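Local atomic coordinates of leucine aminopeptidase (Fimbriiglobus ruber, PDB entry 7D1B), a protein that probably converts N-terminal glutaminyl residues of peptides to pyroglutamate, as a zinc-binding glutaminyl cyclase of the M28 peptidase family. Residues Pro48-Ala54 with Glu165-His169; Ala54-Val58 with Ile318-Met323; Tyr57-Leu61 with Ala160-Glu165. All coordinates share one frame; numbering follows the deposited sequence.

In the fold
All three contacts hang on helix 51-63. Contacts 1 and 3 dock it on helix 153-167, whereas contact 2 joins it to the start of helix 320-336 and the residues leading into it. Contact 3 is the most deeply buried, and there alanine, valine, leucine, methionine and a tyrosine ring pack almost without polar groups. Contact 2, partly buried, is likewise apolar. Contact 1, farthest from the centre of the chain, lies where helix 51-63 begins, against the last part of helix 153-167 and the residues after it, and is held mainly by charge and hydrogen bonds around Glu-165. The hydroxyl of Tyr-57, hydrogen-bonded to His-168, ties the apolar contact 3 to the polar contact 1.

Contact 1. Residues Pro48-Ala54 with Glu165-His169; sequences PLDPDRA and ELAHH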
loop_
_atom_site.group_PDB
_atom_site.type_symbol
_atom_site.label_atom_id
_atom_site.label_comp_id
_atom_site.label_asym_id
_atom_site.label_seq_id
_atom_site.Cartn_x
_atom_site.Cartn_y
_atom_site.Cartn_z
ATOM N N PRO A 48 13.958 -12.537 8.641
ATOM C CA PRO A 48 14.717 -11.606 9.509
ATOM C C PRO A 48 14.595 -10.164 9.026
ATOM O O PRO A 48 15.580 -9.498 8.705
ATOM C CB PRO A 48 16.141 -12.163 9.407
ATOM C CG PRO A 48 16.193 -12.719 8.001
ATOM C CD PRO A 48 14.850 -13.389 7.825
ATOM N N LEU A 49 13.360 -9.673 8.981
ATOM C CA LEU A 49 13.117 -8.303 8.569
ATOM C C LEU A 49 13.788 -7.356 9.551
ATOM O O LEU A 49 13.785 -7.585 10.763
ATOM C CB LEU A 49 11.606 -8.050 8.520
ATOM C CG LEU A 49 10.743 -9.043 7.720
ATOM C CD1 LEU A 49 9.323 -8.485 7.612
ATOM C CD2 LEU A 49 11.269 -9.401 6.359
ATOM N N ASP A 50 14.383 -6.292 9.023
ATOM C CA ASP A 50 15.193 -5.403 9.834
ATOM C C ASP A 50 14.375 -4.161 10.173
ATOM O O ASP A 50 14.093 -3.347 9.279
ATOM C CB ASP A 50 16.449 -5.049 9.045
ATOM C CG ASP A 50 17.415 -4.186 9.820
ATOM O OD1 ASP A 50 16.993 -3.394 10.673
ATOM O OD2 ASP A 50 18.617 -4.287 9.531
ATOM N N PRO A 51 13.958 -3.983 11.429
ATOM C CA PRO A 51 13.070 -2.845 11.750
ATOM C C PRO A 51 13.738 -1.494 11.568
ATOM O O PRO A 51 13.085 -0.522 11.160
ATOM C CB PRO A 51 12.677 -3.108 13.211
ATOM C CG PRO A 51 13.869 -3.914 13.779
ATOM C CD PRO A 51 14.309 -4.792 12.617
ATOM N N ASP A 52 15.036 -1.403 11.872
ATOM C CA ASP A 52 15.738 -0.136 11.720
ATOM C C ASP A 52 15.899 0.219 10.254
ATOM O O ASP A 52 15.754 1.383 9.870
ATOM C CB ASP A 52 17.086 -0.212 12.428
ATOM C CG ASP A 52 16.930 -0.435 13.906
ATOM O OD1 ASP A 52 16.053 0.219 14.512
ATOM O OD2 ASP A 52 17.644 -1.289 14.452
ATOM N N ARG A 53 16.190 -0.777 9.413
ATOM C CA ARG A 53 16.303 -0.526 7.983
ATOM C C ARG A 53 14.959 -0.104 7.400
ATOM O O ARG A 53 14.892 0.815 6.571
ATOM C CB ARG A 53 16.868 -1.771 7.300
ATOM C CG ARG A 53 17.161 -1.558 5.833
ATOM C CD ARG A 53 18.001 -2.688 5.241
ATOM N NE ARG A 53 17.295 -3.961 5.374
ATOM C CZ ARG A 53 17.829 -5.146 5.114
ATOM N NH1 ARG A 53 19.086 -5.225 4.705
ATOM N NH2 ARG A 53 17.107 -6.247 5.268
ATOM N N ALA A 54 13.874 -0.746 7.841
ATOM C CA ALA A 54 12.552 -0.368 7.357
ATOM C C ALA A 54 12.243 1.094 7.673
ATOM O O ALA A 54 11.739 1.841 6.810
ATOM C CB ALA A 54 11.511 -1.314 7.964
ATOM N N GLU A 165 11.900 -2.908 2.295
ATOM C CA GLU A 165 12.461 -3.881 3.232
ATOM C C GLU A 165 12.210 -5.309 2.754
ATOM O O GLU A 165 13.126 -6.139 2.725
ATOM C CB GLU A 165 11.921 -3.666 4.646
ATOM C CG GLU A 165 12.353 -4.772 5.622
ATOM C CD GLU A 165 13.865 -4.894 5.780
ATOM O OE1 GLU A 165 14.564 -3.894 5.526
ATOM O OE2 GLU A 165 14.335 -5.998 6.183
ATOM N N LEU A 166 10.964 -5.616 2.384
ATOM C CA LEU A 166 10.621 -6.966 1.955
ATOM C C LEU A 166 11.458 -7.400 0.768
ATOM O O LEU A 166 11.788 -8.588 0.639
ATOM C CB LEU A 166 9.133 -7.048 1.589
ATOM C CG LEU A 166 8.143 -6.989 2.750
ATOM C CD1 LEU A 166 6.726 -6.907 2.209
ATOM C CD2 LEU A 166 8.302 -8.187 3.660
ATOM N N ALA A 167 11.805 -6.464 -0.115
ATOM C CA ALA A 167 12.584 -6.814 -1.295
ATOM C C ALA A 167 13.915 -7.474 -0.957
ATOM O O ALA A 167 14.429 -8.228 -1.776
ATOM C CB ALA A 167 12.814 -5.565 -2.141
ATOM N N HIS A 168 14.510 -7.180 0.210
ATOM C CA HIS A 168 15.749 -7.858 0.589
ATOM C C HIS A 168 15.560 -9.361 0.746
ATOM O O HIS A 168 16.537 -10.114 0.624
ATOM C CB HIS A 168 16.309 -7.287 1.886
ATOM C CG HIS A 168 16.853 -5.905 1.738
ATOM N ND1 HIS A 168 18.110 -5.655 1.234
ATOM C CD2 HIS A 168 16.309 -4.694 2.017
ATOM C CE1 HIS A 168 18.321 -4.350 1.220
ATOM N NE2 HIS A 168 17.245 -3.745 1.684
ATOM N N HIS A 169 14.330 -9.800 1.023
ATOM C CA HIS A 169 14.046 -11.175 1.402
ATOM C C HIS A 169 13.355 -11.964 0.311
ATOM O O HIS A 169 13.402 -13.193 0.357
ATOM C CB HIS A 169 13.155 -11.181 2.651
ATOM C CG HIS A 169 13.685 -10.296 3.729
ATOM N ND1 HIS A 169 14.589 -10.729 4.680
ATOM C CD2 HIS A 169 13.491 -8.975 3.956
ATOM C CE1 HIS A 169 14.910 -9.706 5.456
ATOM N NE2 HIS A 169 14.267 -8.628 5.029
#
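One carboxylate oxygen, Glu-165 OE2, collects three donors: the backbone N of Asp-50, NH2 of Arg-53 and NE2 of His-169. The Asp-50 N to Glu-165 OE2 bond (2.9 Å) descends from above the carboxylate plane, whereas the arginine comes in on the syn side. Arg-53 grips the carboxylate side-on: its NE meets the syn lone pair of Glu-165 OE1 at 2.7 Å in a salt bridge, and its NH2 reaches Glu-165 OE2 in an almost straight bond (178°). From within its own segment, His-169 adds the third bond, NE2 to Glu-165 OE2 at 2.9 Å. So many donors would probably favour the ionised form of this buried acid. Glutamate suits the place because its two oxygens can take the side-on arginine while OE2 still accepts from Asp-50 and His-169; the bend at its chi2 brings the carboxylate to them.

The guanidinium of Arg-53 also lies flat on the His-168 ring, centres 3.6 Å apart and planes at 4°, while its edge is spent on Glu-165. With the chain bent at chi3 (60°), the flat group serves both. His-168 in turn is fixed by a hydrogen bond between its NE2 and the hydroxyl of Tyr-57.

Beside this polar cluster, Leu-49 sets CD2 over one face of His-169 in a CH-pi contact, 3.4 Å from the ring centroid, and its other methyl, CD1, meets Leu-166 CD2 at 4.1 Å. Asp-50 is the N-cap of the next helix: its OD1 accepts from Arg-53 N at 3.0 Å, which anchors the turn that carries the arginine.

The contact thus joins the first turn of helix 51-63 to the last part of helix 153-167 and the residues after it; helix 320-336 borders it through Val-324, against Leu-49 and Pro-51, and helix 72-87 through His-84, beside His-168.

Contact 2. Residues Ala54-Val58 with Ile318-Met323; sequences AVKYV and ISGKQM
Val-55 and Gly-320 bring the two backbones to 5.6 Å between their CA atoms, where helix 51-63 passes the first turn of helix 320-336. The missing side chain of Gly-320 permits this: Val-55 CG2 rests on the glycine backbone, 3.6 Å from Gly-320 N, so that a beta carbon there would sit tight against the methyl. Beta-branched Val-55 offers this compact methyl because CG1 stands anti to the backbone N (chi1 172°) while CG2 lies beside that N; CG2 also meets Ile-318 CG2 at 4.1 Å.

One turn on, Val-58 divides its two methyls between neighbours. Its CG1 meets Ile-318 CG1 at 4.0 Å, the two side chains crossing at a slant. Met-323, flexible and unbranched, has two conformers; in the one described, its SD lies 4.1 Å from Val-58 CG2, and a bend at chi3 (68°) lays SD and CE against Ala-54, with CE 3.9 Å from Ala-54 CB. The small alanine accommodates the thioether close to the helix backbone.

Ser-319 faces elsewhere, as N-cap of helix 320-336, its OG accepting from Gln-322 N at 3.0 Å. Ile-318 also packs on Asn-154, next in sequence to the zinc ligand Asp-155, whose side chain is about 8 Å from that of Ile-318.

The side chains that meet are all apolar and the segments share no polar bond, so shape fit and burial of methyl and thioether groups probably set helix 51-63 against this loop and first turn.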
loop_
_atom_site.group_PDB
_atom_site.type_symbol
_atom_site.label_atom_id
_atom_site.label_comp_id
_atom_site.label_asym_id
_atom_site.label_seq_id
_atom_site.Cartn_x
_atom_site.Cartn_y
_atom_site.Cartn_z
ATOM N N ALA A 54 13.874 -0.746 7.841
ATOM C CA ALA A 54 12.552 -0.368 7.357
ATOM C C ALA A 54 12.243 1.094 7.673
ATOM O O ALA A 54 11.739 1.841 6.810
ATOM C CB ALA A 54 11.511 -1.314 7.964
ATOM N N VAL A 55 12.542 1.533 8.907
ATOM C CA VAL A 55 12.304 2.935 9.247
ATOM C C VAL A 55 13.215 3.851 8.438
ATOM O O VAL A 55 12.800 4.942 8.011
ATOM C CB VAL A 55 12.446 3.164 10.760
ATOM C CG1 VAL A 55 12.402 4.646 11.083
ATOM C CG2 VAL A 55 11.355 2.419 11.497
ATOM N N LYS A 56 14.467 3.426 8.214
ATOM C CA LYS A 56 15.386 4.214 7.402
ATOM C C LYS A 56 14.832 4.434 6.004
ATOM O O LYS A 56 15.019 5.504 5.424
ATOM C CB LYS A 56 16.759 3.540 7.345
ATOM C CG LYS A 56 17.781 4.208 6.427
ATOM C CD LYS A 56 19.057 3.366 6.276
ATOM C CE LYS A 56 18.831 2.174 5.344
ATOM N NZ LYS A 56 20.033 1.307 5.160
ATOM N N TYR A 57 14.155 3.433 5.440
ATOM C CA TYR A 57 13.551 3.627 4.122
ATOM C C TYR A 57 12.409 4.642 4.173
ATOM O O TYR A 57 12.240 5.428 3.232
ATOM C CB TYR A 57 13.100 2.289 3.527
ATOM C CG TYR A 57 14.235 1.382 3.126
ATOM C CD1 TYR A 57 15.389 1.897 2.559
ATOM C CD2 TYR A 57 14.146 0.008 3.302
ATOM C CE1 TYR A 57 16.423 1.070 2.175
ATOM C CE2 TYR A 57 15.173 -0.832 2.920
ATOM C CZ TYR A 57 16.319 -0.298 2.369
ATOM O OH TYR A 57 17.362 -1.118 1.989
ATOM N N VAL A 58 11.617 4.650 5.257
ATOM C CA VAL A 58 10.627 5.728 5.399
ATOM C C VAL A 58 11.323 7.084 5.387
ATOM O O VAL A 58 10.897 8.023 4.697
ATOM C CB VAL A 58 9.772 5.572 6.668
ATOM C CG1 VAL A 58 8.806 6.753 6.775
ATOM C CG2 VAL A 58 9.010 4.261 6.657
ATOM N N ILE A 318 6.707 6.326 12.947
ATOM C CA ILE A 318 6.723 4.958 12.441
ATOM C C ILE A 318 7.401 4.045 13.453
ATOM O O ILE A 318 8.464 4.376 13.982
ATOM C CB ILE A 318 7.460 4.894 11.097
ATOM C CG1 ILE A 318 6.846 5.873 10.092
ATOM C CG2 ILE A 318 7.479 3.457 10.574
ATOM C CD1 ILE A 318 5.349 5.673 9.854
ATOM N N SER A 319 6.797 2.894 13.718
ATOM C CA SER A 319 7.404 1.863 14.549
ATOM C C SER A 319 8.023 0.784 13.657
ATOM O O SER A 319 7.314 0.124 12.886
ATOM C CB SER A 319 6.337 1.246 15.448
ATOM O OG SER A 319 6.786 -0.005 15.933
ATOM N N GLY A 320 9.332 0.574 13.781
ATOM C CA GLY A 320 9.960 -0.504 13.031
ATOM C C GLY A 320 9.409 -1.870 13.388
ATOM O O GLY A 320 9.258 -2.728 12.520
ATOM N N LYS A 321 9.101 -2.092 14.672
ATOM C CA LYS A 321 8.519 -3.365 15.075
ATOM C C LYS A 321 7.161 -3.577 14.420
ATOM O O LYS A 321 6.839 -4.683 13.976
ATOM C CB LYS A 321 8.393 -3.437 16.595
ATOM C CG LYS A 321 7.398 -4.516 17.088
ATOM C CD LYS A 321 7.873 -5.961 17.143
ATOM C CE LYS A 321 6.752 -6.822 17.712
ATOM N NZ LYS A 321 6.871 -8.231 17.299
ATOM N N GLN A 322 6.351 -2.523 14.339
ATOM C CA GLN A 322 5.064 -2.633 13.666
ATOM C C GLN A 322 5.249 -2.959 12.187
ATOM O O GLN A 322 4.524 -3.805 11.631
ATOM C CB GLN A 322 4.292 -1.331 13.858
ATOM C CG GLN A 322 2.940 -1.270 13.161
ATOM C CD GLN A 322 1.952 -2.330 13.621
ATOM O OE1 GLN A 322 2.072 -2.903 14.715
ATOM N NE2 GLN A 322 0.954 -2.601 12.792
ATOM N N MET A 323 6.236 -2.328 11.538
ATOM C CA MET A 323 6.513 -2.642 10.141
ATOM C C MET A 323 6.903 -4.105 9.976
ATOM O O MET A 323 6.438 -4.776 9.055
ATOM C CB MET A 323 7.620 -1.736 9.610
ATOM C CG MET A 323 7.211 -0.301 9.554
ATOM S SD MET A 323 8.292 0.798 8.670
ATOM C CE MET A 323 8.137 0.283 6.961
#

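Contact 3. Residues Tyr57-Leu61 with Ala160-Glu165; sequences YVQQL and AALMME
Two helices of the M28 peptidase fold, 51-63 and 153-167, pack here across an apolar core, their segment axes 9.0 Å apart and at 128° between N-to-C directions. The contact is buried, on the flank of the mixed sheet, whose strand 178-184 touches Ala-160 from beyond through Leu-183.

Aromatic contacts come first. Tyr-57 lies across Met-164, which covers one ring face: Met-164 CB stands 4.0 Å from the Tyr-57 ring centroid as a CH-pi contact, and Met-164 SD approaches obliquely at 4.6 Å from that centroid, a Met-aromatic contact. With chi3 bent (78°), the methionine folds its methyl back, so CE comes within 3.6 Å of Tyr-57 CD1. Tyrosine fits because its ring offers a broad apolar face to Met-164 while its OH, hydrogen-bonded to His-168, takes up a polar partner at the far end; His-84 also meets the ring edge-to-face. With an alanine in place of Tyr-57, a gap would probably open beside Met-164, its thioether freer to turn, and His-168 NE2 would lose its hydroxyl mate.

Aliphatic packing makes up the rest. Alanines on helix 153-167 keep its surface low enough for the other helix to come close: Tyr-57 CB touches Ala-161 CB at 3.8 Å, and Leu-61 reaches with CD1 to Ala-160 CB, also 3.8 Å. That same leucine methyl passes Met-164 SD at 4.2 Å, so the longer side chain bridges two levels of helix 153-167. Met-323, on helix 320-336, also touches Ala-161 and Val-58.

Closest of all is the meeting of Val-58 and Ala-161, where methyl CG2 of Val-58 lies 3.4 Å from Ala-161 CB, tighter than usual van der Waals contact.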
loop_
_atom_site.group_PDB
_atom_site.type_symbol
_atom_site.label_atom_id
_atom_site.label_comp_id
_atom_site.label_asym_id
_atom_site.label_seq_id
_atom_site.Cartn_x
_atom_site.Cartn_y
_atom_site.Cartn_z
ATOM N N TYR A 57 14.155 3.433 5.440
ATOM C CA TYR A 57 13.551 3.627 4.122
ATOM C C TYR A 57 12.409 4.642 4.173
ATOM O O TYR A 57 12.240 5.428 3.232
ATOM C CB TYR A 57 13.100 2.289 3.527
ATOM C CG TYR A 57 14.235 1.382 3.126
ATOM C CD1 TYR A 57 15.389 1.897 2.559
ATOM C CD2 TYR A 57 14.146 0.008 3.302
ATOM C CE1 TYR A 57 16.423 1.070 2.175
ATOM C CE2 TYR A 57 15.173 -0.832 2.920
ATOM C CZ TYR A 57 16.319 -0.298 2.369
ATOM O OH TYR A 57 17.362 -1.118 1.989
ATOM N N VAL A 58 11.617 4.650 5.257
ATOM C CA VAL A 58 10.627 5.728 5.399
ATOM C C VAL A 58 11.323 7.084 5.387
ATOM O O VAL A 58 10.897 8.023 4.697
ATOM C CB VAL A 58 9.772 5.572 6.668
ATOM C CG1 VAL A 58 8.806 6.753 6.775
ATOM C CG2 VAL A 58 9.010 4.261 6.657
ATOM N N GLN A 59 12.382 7.217 6.192
ATOM C CA GLN A 59 13.101 8.484 6.265
ATOM C C GLN A 59 13.662 8.871 4.902
ATOM O O GLN A 59 13.622 10.044 4.517
ATOM C CB GLN A 59 14.225 8.373 7.290
ATOM C CG GLN A 59 14.943 9.691 7.537
ATOM C CD GLN A 59 14.072 10.662 8.306
ATOM O OE1 GLN A 59 13.626 10.355 9.415
ATOM N NE2 GLN A 59 13.811 11.828 7.722
ATOM N N GLN A 60 14.203 7.906 4.162
ATOM C CA GLN A 60 14.788 8.206 2.859
ATOM C C GLN A 60 13.743 8.756 1.897
ATOM O O GLN A 60 13.967 9.764 1.194
ATOM C CB GLN A 60 15.417 6.936 2.289
ATOM C CG GLN A 60 16.001 7.131 0.910
ATOM C CD GLN A 60 16.608 5.873 0.312
ATOM O OE1 GLN A 60 16.631 4.807 0.942
ATOM N NE2 GLN A 60 17.108 5.993 -0.917
ATOM N N LEU A 61 12.576 8.096 1.853
ATOM C CA LEU A 61 11.521 8.564 0.960
ATOM C C LEU A 61 11.019 9.936 1.389
ATOM O O LEU A 61 10.826 10.824 0.550
ATOM C CB LEU A 61 10.388 7.538 0.881
ATOM C CG LEU A 61 10.770 6.198 0.241
ATOM C CD1 LEU A 61 9.609 5.236 0.320
ATOM C CD2 LEU A 61 11.202 6.375 -1.210
ATOM N N ALA A 160 5.396 1.802 0.781
ATOM C CA ALA A 160 6.532 1.722 -0.127
ATOM C C ALA A 160 7.794 1.290 0.609
ATOM O O ALA A 160 8.572 0.464 0.109
ATOM C CB ALA A 160 6.733 3.059 -0.837
ATOM N N ALA A 161 8.019 1.853 1.802
ATOM C CA ALA A 161 9.197 1.508 2.587
ATOM C C ALA A 161 9.172 0.052 3.035
ATOM O O ALA A 161 10.211 -0.621 3.032
ATOM C CB ALA A 161 9.318 2.444 3.779
ATOM N N LEU A 162 7.997 -0.455 3.424
ATOM C CA LEU A 162 7.924 -1.859 3.792
ATOM C C LEU A 162 8.215 -2.737 2.588
ATOM O O LEU A 162 8.896 -3.753 2.717
ATOM C CB LEU A 162 6.579 -2.193 4.435
ATOM C CG LEU A 162 6.435 -3.672 4.854
ATOM C CD1 LEU A 162 7.566 -4.109 5.810
ATOM C CD2 LEU A 162 5.088 -3.913 5.510
ATOM N N MET A 163 7.736 -2.351 1.396
ATOM C CA MET A 163 8.116 -3.084 0.188
ATOM C C MET A 163 9.626 -3.054 -0.022
ATOM O O MET A 163 10.222 -4.067 -0.413
ATOM C CB MET A 163 7.417 -2.511 -1.043
ATOM C CG MET A 163 5.933 -2.709 -1.097
ATOM S SD MET A 163 5.301 -1.773 -2.473
ATOM C CE MET A 163 3.534 -2.007 -2.238
ATOM N N MET A 164 10.261 -1.899 0.223
ATOM C CA MET A 164 11.722 -1.835 0.106
ATOM C C MET A 164 12.389 -2.817 1.057
ATOM O O MET A 164 13.350 -3.490 0.682
ATOM C CB MET A 164 12.211 -0.414 0.365
ATOM C CG MET A 164 11.826 0.575 -0.724
ATOM S SD MET A 164 12.413 2.258 -0.385
ATOM C CE MET A 164 14.132 2.072 -0.843
ATOM N N GLU A 165 11.900 -2.908 2.295
ATOM C CA GLU A 165 12.461 -3.881 3.232
ATOM C C GLU A 165 12.210 -5.309 2.754
ATOM O O GLU A 165 13.126 -6.139 2.725
ATOM C CB GLU A 165 11.921 -3.666 4.646
ATOM C CG GLU A 165 12.353 -4.772 5.622
ATOM C CD GLU A 165 13.865 -4.894 5.780
ATOM O OE1 GLU A 165 14.564 -3.894 5.526
ATOM O OE2 GLU A 165 14.335 -5.998 6.183
#